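Dinoflagellate luciferase (Lingulodinium polyedrum, PDB 1VPR) catalyses the oxygen-dependent, light-emitting oxidation of dinoflagellate luciferin, an open tetrapyrrole, giving the blue flashes of this alga at night. Local coordinates at residues Met47-Lys52 with Phe58-Glu63; Glu94-Glu99 with Phe300-Lys305; Asp101-Leu106 with Phe287-Thr292. All coordinates share one frame; numbering follows the deposited sequence.

Interaction 1. Residues Met47-Lys52 with Phe58-Glu63; sequences MEVGGK and FHYLLE
Tyr60 reaches from its helix to two side chains of the strand Met47-Val49 and meets them from its CB out to one side of the ring. CG stands anti to the backbone N (chi1 174°), which sends the ring out from the helix. At the root, Tyr60 CB lies 3.9 Å from Met47 SE, the selenium of a selenomethionine, and Tyr60 CG is almost as close to it. Farther along, Val49 comes to the ring obliquely: its CG2 is 3.6 Å from Tyr60 CE1, the two side chains crossing at about a right angle. Over one face sits Met47 CE, 4.3 Å from the Tyr60 ring centroid and only 10° off the normal, a CH-pi contact. The methionine chain bends at its last torsion (chi3 -90°), bringing the methyl above the ring while the selenium stays oblique to it. At the tip, Tyr60 OH is hydrogen-bonded to His34 and Asn28, so the buried hydroxyl is satisfied. Phe54 adds an edge-to-face ring. The Met-aromatic pair of Met47 and Tyr60 joins a beta hairpin with a two-residue type I' turn, Val49 to Lys52, to helix 57-65 within the helical bundle domain.

Interaction 2. Residues Glu94-Glu99 with Phe300-Lys305; sequences EKLLKE and FVFYVK
The Phe302 ring projects from strand 297-307 toward helix 87-100 and is met there by two consecutive leucines. Leu96 does so with the start of its side chain: its CB lies 3.5 Å from Phe302 CE2. One branch follows, Leu96 CD1 at 4.0 Å from Phe302 CD2: CD1 stands anti to CA (chi2 175°), which carries it along the ring. The far end of the ring, Phe302 CZ, comes up to the helix backbone itself, 3.8 Å from Leu96 O. Leu97 meets the ring obliquely at its CE1 side, through its CD2 branch, 3.7 Å from Phe302 CE1. Its chi1 of -110° lies away from any staggered position, and the same side chain also touches a crystal neighbour. Both leucine side chains cross that of Phe302 at a slant.

Here a helix is laid against the antiparallel beta barrel of the calycin-type catalytic domain. Phe302 faces the helix, whereas the CB atoms of Val301 and Tyr303 are directed to the opposite side of the sheet, consistent with the barrel interior. Leu96 also packs on Phe280 and Val282 of strand 271-282, and Leu97 on Ser169, so the helix spans several strands. Replacing Phe302 by an alanine would probably open a gap between strand and helix and leave Leu96 CB and Leu97 CD2 without their shared partner.

On the solvent-exposed flank of the helix, one turn apart, Lys95 and Glu99 form a salt bridge in which Lys95 NZ is 2.6 Å from Glu99 OE1, approaching nearly in line with the C-O bond.

Interaction 3. Residues Asp101-Leu106 with Phe287-Thr292; sequences DSDRTL and FMRQAT
The guanidinium of Arg289 and the carboxylate of Asp103 are turned 61° against each other. Asp103 OD2 lies at the edge of the guanidinium, in its plane, while Leu106 CD2 comes to the same group obliquely, 3.6 Å from Arg289 NH1. The contact ties the connection between helices 87-100 and 107-111 to strand 285-294 of the antiparallel barrel, and Asp103 heads an Asx turn in that connection.

Both terminal nitrogens grip a single oxygen of the salt bridge. Arg289 NH1 donates to Asp103 OD2 at 2.8 Å from above the carboxylate plane, 51° out of it. Arg289 NH2 donates at 2.9 Å to the anti lone pair of Asp103 OD2. The arginine runs extended through its first two torsions and then bends at chi3 (65°), which swings its end-on pair of nitrogens round to the aspartate. Arg289 also packs on Phe300 and Phe302 of the next strand, and a long, weak ion pair links it to Glu276. Beside the charged pair, Leu106 CD2 rests 4.0 Å from Ala291 CB.

With two donors on each oxygen, the carboxylate is probably held firmly in rotation. Thr105 OG1 gives a hydrogen bond to Asp103 OD1 and receives one from Arg278. The turn is closed by Thr105 N, which donates to Asp103 OD1 at 2.8 Å from the anti side.

Interactions 2 and 3 are two parts of one wall: their centres lie about 8 Å apart, on neighbouring strands of the same barrel sheet, 285-294 and 297-307. Val301 O and Gln290 N, 2.7 Å apart, probably hydrogen-bond between these strands. On the helix side, Phe302 CE2 packs 3.5 Å from Arg289 CG, so the aromatic ring of interaction 2 borders the arginine of interaction 3. On the other side of the sheet, Tyr303 OH and Gln290 OE1, 2.7 Å apart, probably form a hydrogen bond. Interaction 1 belongs to the helical bundle domain, its centre about 30 Å from that of interaction 2 and about 34 Å from that of interaction 3.

Interaction 1. Residues Met47-Lys52 with Phe58-Glu63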
# COMPACT_ATOMS: atom_id res chain seq x y z
N MSE A 47 24.78 -1.68 -3.82
CA MSE A 47 24.53 -2.60 -2.72
C MSE A 47 24.68 -4.03 -3.21
O MSE A 47 24.65 -4.29 -4.41
CB MSE A 47 23.12 -2.42 -2.17
CG MSE A 47 22.04 -3.11 -2.99
SE MSE A 47 20.33 -2.91 -2.14
CE MSE A 47 20.32 -4.47 -1.00
N GLU A 48 24.83 -4.96 -2.29
CA GLU A 48 24.99 -6.36 -2.67
C GLU A 48 24.07 -7.25 -1.84
O GLU A 48 23.99 -7.11 -0.62
CB GLU A 48 26.44 -6.78 -2.48
CG GLU A 48 26.71 -8.23 -2.82
CD GLU A 48 28.19 -8.55 -2.82
OE1 GLU A 48 28.53 -9.75 -2.92
OE2 GLU A 48 29.01 -7.61 -2.74
N VAL A 49 23.39 -8.16 -2.53
CA VAL A 49 22.46 -9.10 -1.89
C VAL A 49 22.85 -10.53 -2.23
O VAL A 49 22.88 -10.90 -3.41
CB VAL A 49 21.00 -8.90 -2.39
CG1 VAL A 49 20.06 -9.79 -1.59
CG2 VAL A 49 20.59 -7.44 -2.28
N GLY A 50 23.13 -11.31 -1.20
CA GLY A 50 23.50 -12.70 -1.39
C GLY A 50 24.37 -12.96 -2.60
O GLY A 50 24.04 -13.81 -3.45
N GLY A 51 25.48 -12.23 -2.71
CA GLY A 51 26.37 -12.44 -3.84
C GLY A 51 26.20 -11.50 -5.02
O GLY A 51 27.20 -11.03 -5.57
N LYS A 52 24.96 -11.23 -5.43
CA LYS A 52 24.72 -10.34 -6.55
C LYS A 52 24.87 -8.90 -6.11
O LYS A 52 24.26 -8.47 -5.13
CB LYS A 52 23.32 -10.56 -7.13
N PHE A 58 18.22 1.38 -6.30
CA PHE A 58 17.09 1.48 -7.22
C PHE A 58 17.04 0.26 -8.12
O PHE A 58 15.96 -0.22 -8.45
CB PHE A 58 17.19 2.75 -8.07
CG PHE A 58 16.87 4.01 -7.31
CD1 PHE A 58 17.85 4.97 -7.09
CD2 PHE A 58 15.58 4.25 -6.84
CE1 PHE A 58 17.55 6.15 -6.41
CE2 PHE A 58 15.27 5.42 -6.16
CZ PHE A 58 16.25 6.38 -5.94
N HIS A 59 18.21 -0.24 -8.54
CA HIS A 59 18.25 -1.42 -9.39
C HIS A 59 17.71 -2.64 -8.64
O HIS A 59 17.13 -3.54 -9.25
CB HIS A 59 19.67 -1.71 -9.86
CG HIS A 59 20.16 -0.74 -10.89
ND1 HIS A 59 20.47 0.57 -10.58
CD2 HIS A 59 20.31 -0.86 -12.22
CE1 HIS A 59 20.79 1.21 -11.69
NE2 HIS A 59 20.70 0.36 -12.70
N TYR A 60 17.92 -2.67 -7.33
CA TYR A 60 17.43 -3.78 -6.53
C TYR A 60 15.89 -3.69 -6.48
O TYR A 60 15.18 -4.68 -6.65
CB TYR A 60 17.98 -3.70 -5.11
CG TYR A 60 17.40 -4.73 -4.17
CD1 TYR A 60 17.71 -6.09 -4.30
CD2 TYR A 60 16.57 -4.34 -3.11
CE1 TYR A 60 17.19 -7.04 -3.40
CE2 TYR A 60 16.06 -5.27 -2.21
CZ TYR A 60 16.36 -6.61 -2.35
OH TYR A 60 15.84 -7.52 -1.46
N LEU A 61 15.40 -2.48 -6.24
CA LEU A 61 13.96 -2.25 -6.18
C LEU A 61 13.31 -2.63 -7.52
O LEU A 61 12.23 -3.22 -7.54
CB LEU A 61 13.66 -0.79 -5.84
CG LEU A 61 14.08 -0.31 -4.46
CD1 LEU A 61 13.54 1.10 -4.25
CD2 LEU A 61 13.54 -1.26 -3.38
N LEU A 62 13.96 -2.29 -8.63
CA LEU A 62 13.39 -2.64 -9.92
C LEU A 62 13.20 -4.13 -10.04
O LEU A 62 12.16 -4.59 -10.52
CB LEU A 62 14.27 -2.16 -11.07
CG LEU A 62 14.01 -0.75 -11.59
CD1 LEU A 62 14.84 -0.54 -12.85
CD2 LEU A 62 12.52 -0.58 -11.92
N GLU A 63 14.18 -4.90 -9.59
CA GLU A 63 14.04 -6.33 -9.67
C GLU A 63 12.98 -6.83 -8.68
O GLU A 63 12.27 -7.78 -8.96
CB GLU A 63 15.38 -7.02 -9.40
CG GLU A 63 15.36 -8.50 -9.68
CD GLU A 63 16.74 -9.11 -9.49
OE1 GLU A 63 16.98 -9.76 -8.45
OE2 GLU A 63 17.58 -8.92 -10.39

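Interaction 2. Residues Glu94-Glu99 with Phe300-Lys305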
# COMPACT_ATOMS: atom_id res chain seq x y z
N GLU A 94 -5.18 6.07 -20.83
CA GLU A 94 -4.85 7.46 -21.11
C GLU A 94 -6.12 8.32 -20.96
O GLU A 94 -6.08 9.39 -20.37
CB GLU A 94 -4.29 7.58 -22.52
N LYS A 95 -7.25 7.84 -21.47
CA LYS A 95 -8.49 8.60 -21.37
C LYS A 95 -8.93 8.73 -19.91
O LYS A 95 -9.37 9.81 -19.48
CB LYS A 95 -9.58 7.93 -22.23
CG LYS A 95 -10.95 8.61 -22.19
CD LYS A 95 -11.86 8.07 -23.31
CE LYS A 95 -13.31 8.48 -23.09
NZ LYS A 95 -13.40 9.93 -22.73
N LEU A 96 -8.82 7.64 -19.14
CA LEU A 96 -9.19 7.69 -17.72
C LEU A 96 -8.30 8.68 -16.95
O LEU A 96 -8.77 9.39 -16.05
CB LEU A 96 -9.05 6.31 -17.09
CG LEU A 96 -10.02 5.20 -17.51
CD1 LEU A 96 -9.61 3.88 -16.85
CD2 LEU A 96 -11.44 5.59 -17.10
N LEU A 97 -7.02 8.72 -17.30
CA LEU A 97 -6.08 9.62 -16.65
C LEU A 97 -6.52 11.08 -16.82
O LEU A 97 -6.57 11.85 -15.85
CB LEU A 97 -4.69 9.45 -17.26
CG LEU A 97 -3.61 8.79 -16.41
CD1 LEU A 97 -2.30 8.77 -17.19
CD2 LEU A 97 -3.45 9.58 -15.11
N LYS A 98 -6.84 11.43 -18.06
CA LYS A 98 -7.30 12.76 -18.41
C LYS A 98 -8.63 13.05 -17.73
O LYS A 98 -8.87 14.15 -17.26
CB LYS A 98 -7.43 12.88 -19.92
N GLU A 99 -9.51 12.05 -17.67
CA GLU A 99 -10.80 12.25 -17.02
C GLU A 99 -10.60 12.43 -15.52
O GLU A 99 -11.38 13.12 -14.86
CB GLU A 99 -11.71 11.05 -17.27
CG GLU A 99 -12.20 10.96 -18.70
CD GLU A 99 -13.06 9.75 -18.95
OE1 GLU A 99 -13.52 9.57 -20.11
OE2 GLU A 99 -13.30 8.96 -18.01
N PHE A 300 -2.40 9.53 -8.96
CA PHE A 300 -3.26 8.43 -9.39
C PHE A 300 -2.52 7.15 -9.80
O PHE A 300 -1.44 7.19 -10.39
CB PHE A 300 -4.12 8.84 -10.61
CG PHE A 300 -5.07 9.97 -10.33
CD1 PHE A 300 -4.73 11.29 -10.64
CD2 PHE A 300 -6.30 9.72 -9.74
CE1 PHE A 300 -5.59 12.33 -10.37
CE2 PHE A 300 -7.18 10.76 -9.46
CZ PHE A 300 -6.83 12.07 -9.77
N VAL A 301 -3.12 6.01 -9.45
CA VAL A 301 -2.58 4.71 -9.84
C VAL A 301 -3.79 4.02 -10.47
O VAL A 301 -4.89 4.06 -9.91
CB VAL A 301 -2.08 3.86 -8.61
CG1 VAL A 301 -1.59 2.48 -9.10
CG2 VAL A 301 -0.93 4.58 -7.92
N PHE A 302 -3.60 3.43 -11.66
CA PHE A 302 -4.69 2.70 -12.32
C PHE A 302 -4.31 1.25 -12.48
O PHE A 302 -3.15 0.94 -12.83
CB PHE A 302 -4.99 3.27 -13.72
CG PHE A 302 -5.70 4.60 -13.71
CD1 PHE A 302 -4.98 5.78 -13.53
CD2 PHE A 302 -7.08 4.67 -13.85
CE1 PHE A 302 -5.62 7.01 -13.51
CE2 PHE A 302 -7.73 5.89 -13.83
CZ PHE A 302 -7.00 7.06 -13.66
N TYR A 303 -5.28 0.36 -12.26
CA TYR A 303 -5.09 -1.09 -12.39
C TYR A 303 -6.22 -1.64 -13.23
O TYR A 303 -7.35 -1.10 -13.21
CB TYR A 303 -5.19 -1.81 -11.03
CG TYR A 303 -4.41 -1.21 -9.88
CD1 TYR A 303 -4.93 -0.16 -9.11
CD2 TYR A 303 -3.20 -1.76 -9.49
CE1 TYR A 303 -4.25 0.32 -7.98
CE2 TYR A 303 -2.51 -1.29 -8.36
CZ TYR A 303 -3.05 -0.26 -7.61
OH TYR A 303 -2.39 0.15 -6.46
N VAL A 304 -5.95 -2.71 -13.96
CA VAL A 304 -6.99 -3.36 -14.74
C VAL A 304 -7.17 -4.76 -14.13
O VAL A 304 -6.20 -5.41 -13.75
CB VAL A 304 -6.63 -3.44 -16.25
CG1 VAL A 304 -5.35 -4.26 -16.47
CG2 VAL A 304 -7.80 -4.06 -17.01
N LYS A 305 -8.42 -5.21 -14.00
CA LYS A 305 -8.67 -6.51 -13.40
C LYS A 305 -8.40 -7.66 -14.39
O LYS A 305 -9.05 -7.76 -15.43
CB LYS A 305 -10.11 -6.58 -12.89
CG LYS A 305 -10.25 -7.57 -11.75
CD LYS A 305 -11.68 -7.79 -11.33
CE LYS A 305 -11.70 -8.62 -10.08
NZ LYS A 305 -13.10 -8.81 -9.58

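Interaction 3. Residues Asp101-Leu106 with Phe287-Thr292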
# COMPACT_ATOMS: atom_id res chain seq x y z
N ASP A 101 -8.46 14.21 -13.92
CA ASP A 101 -8.21 15.59 -13.49
C ASP A 101 -9.45 16.46 -13.32
O ASP A 101 -9.41 17.45 -12.59
CB ASP A 101 -7.26 16.30 -14.46
CG ASP A 101 -5.90 15.67 -14.47
OD1 ASP A 101 -5.30 15.53 -13.37
OD2 ASP A 101 -5.43 15.31 -15.56
N SER A 102 -10.55 16.08 -13.98
CA SER A 102 -11.80 16.84 -13.90
C SER A 102 -12.82 16.18 -13.00
O SER A 102 -13.92 16.72 -12.82
CB SER A 102 -12.42 16.98 -15.29
OG SER A 102 -11.43 17.37 -16.22
N ASP A 103 -12.48 15.03 -12.45
CA ASP A 103 -13.40 14.29 -11.60
C ASP A 103 -13.69 15.01 -10.29
O ASP A 103 -12.80 15.22 -9.48
CB ASP A 103 -12.85 12.89 -11.29
CG ASP A 103 -13.92 11.94 -10.75
OD1 ASP A 103 -14.93 12.43 -10.18
OD2 ASP A 103 -13.74 10.70 -10.88
N ARG A 104 -14.95 15.38 -10.09
CA ARG A 104 -15.34 16.09 -8.87
C ARG A 104 -16.06 15.19 -7.88
O ARG A 104 -16.71 15.67 -6.96
CB ARG A 104 -16.24 17.30 -9.24
CG ARG A 104 -15.59 18.30 -10.22
CD ARG A 104 -14.22 18.77 -9.76
NE ARG A 104 -13.57 19.58 -10.79
CZ ARG A 104 -12.25 19.76 -10.89
NH1 ARG A 104 -11.42 19.19 -10.02
NH2 ARG A 104 -11.76 20.51 -11.89
N THR A 105 -15.94 13.88 -8.06
CA THR A 105 -16.61 12.95 -7.14
C THR A 105 -15.64 12.32 -6.16
O THR A 105 -15.98 11.34 -5.50
CB THR A 105 -17.31 11.78 -7.90
OG1 THR A 105 -16.32 10.97 -8.52
CG2 THR A 105 -18.28 12.32 -9.00
N LEU A 106 -14.43 12.87 -6.05
CA LEU A 106 -13.43 12.31 -5.13
C LEU A 106 -13.78 12.46 -3.66
O LEU A 106 -14.48 13.40 -3.26
CB LEU A 106 -12.07 12.94 -5.38
CG LEU A 106 -11.46 12.50 -6.69
CD1 LEU A 106 -10.29 13.41 -6.98
CD2 LEU A 106 -11.02 11.05 -6.60
N PHE A 287 -11.79 -1.67 -14.15
CA PHE A 287 -10.60 -0.96 -13.75
C PHE A 287 -10.72 -0.51 -12.30
O PHE A 287 -11.81 -0.45 -11.74
CB PHE A 287 -10.37 0.30 -14.61
CG PHE A 287 -9.77 0.02 -15.96
CD1 PHE A 287 -10.53 -0.55 -16.98
CD2 PHE A 287 -8.44 0.35 -16.22
CE1 PHE A 287 -9.97 -0.78 -18.23
CE2 PHE A 287 -7.88 0.11 -17.46
CZ PHE A 287 -8.64 -0.45 -18.47
N MSE A 288 -9.58 -0.19 -11.71
CA MSE A 288 -9.57 0.32 -10.36
C MSE A 288 -8.72 1.57 -10.40
O MSE A 288 -7.61 1.55 -10.92
CB MSE A 288 -8.94 -0.68 -9.37
CG MSE A 288 -8.63 -0.01 -8.03
SE MSE A 288 -7.96 -1.23 -6.66
CE MSE A 288 -9.59 -1.89 -6.12
N ARG A 289 -9.24 2.66 -9.85
CA ARG A 289 -8.46 3.88 -9.80
C ARG A 289 -8.16 4.20 -8.36
O ARG A 289 -9.06 4.28 -7.52
CB ARG A 289 -9.19 5.08 -10.44
CG ARG A 289 -8.32 6.35 -10.42
CD ARG A 289 -9.09 7.61 -10.86
NE ARG A 289 -10.17 7.95 -9.92
CZ ARG A 289 -11.20 8.75 -10.23
NH1 ARG A 289 -12.13 9.01 -9.32
NH2 ARG A 289 -11.31 9.27 -11.44
N GLN A 290 -6.88 4.37 -8.07
CA GLN A 290 -6.42 4.72 -6.73
C GLN A 290 -6.01 6.20 -6.77
O GLN A 290 -5.25 6.61 -7.65
CB GLN A 290 -5.20 3.86 -6.39
CG GLN A 290 -4.55 4.12 -5.05
CD GLN A 290 -3.41 3.16 -4.81
OE1 GLN A 290 -3.60 1.94 -4.80
NE2 GLN A 290 -2.21 3.71 -4.62
N ALA A 291 -6.51 7.01 -5.84
CA ALA A 291 -6.18 8.42 -5.82
C ALA A 291 -5.71 8.78 -4.42
O ALA A 291 -6.49 8.68 -3.45
CB ALA A 291 -7.43 9.26 -6.21
N THR A 292 -4.46 9.20 -4.31
CA THR A 292 -3.85 9.57 -3.03
C THR A 292 -3.51 11.06 -3.01
O THR A 292 -2.91 11.57 -3.96
CB THR A 292 -2.57 8.80 -2.80
OG1 THR A 292 -2.82 7.40 -2.99
CG2 THR A 292 -2.06 9.02 -1.38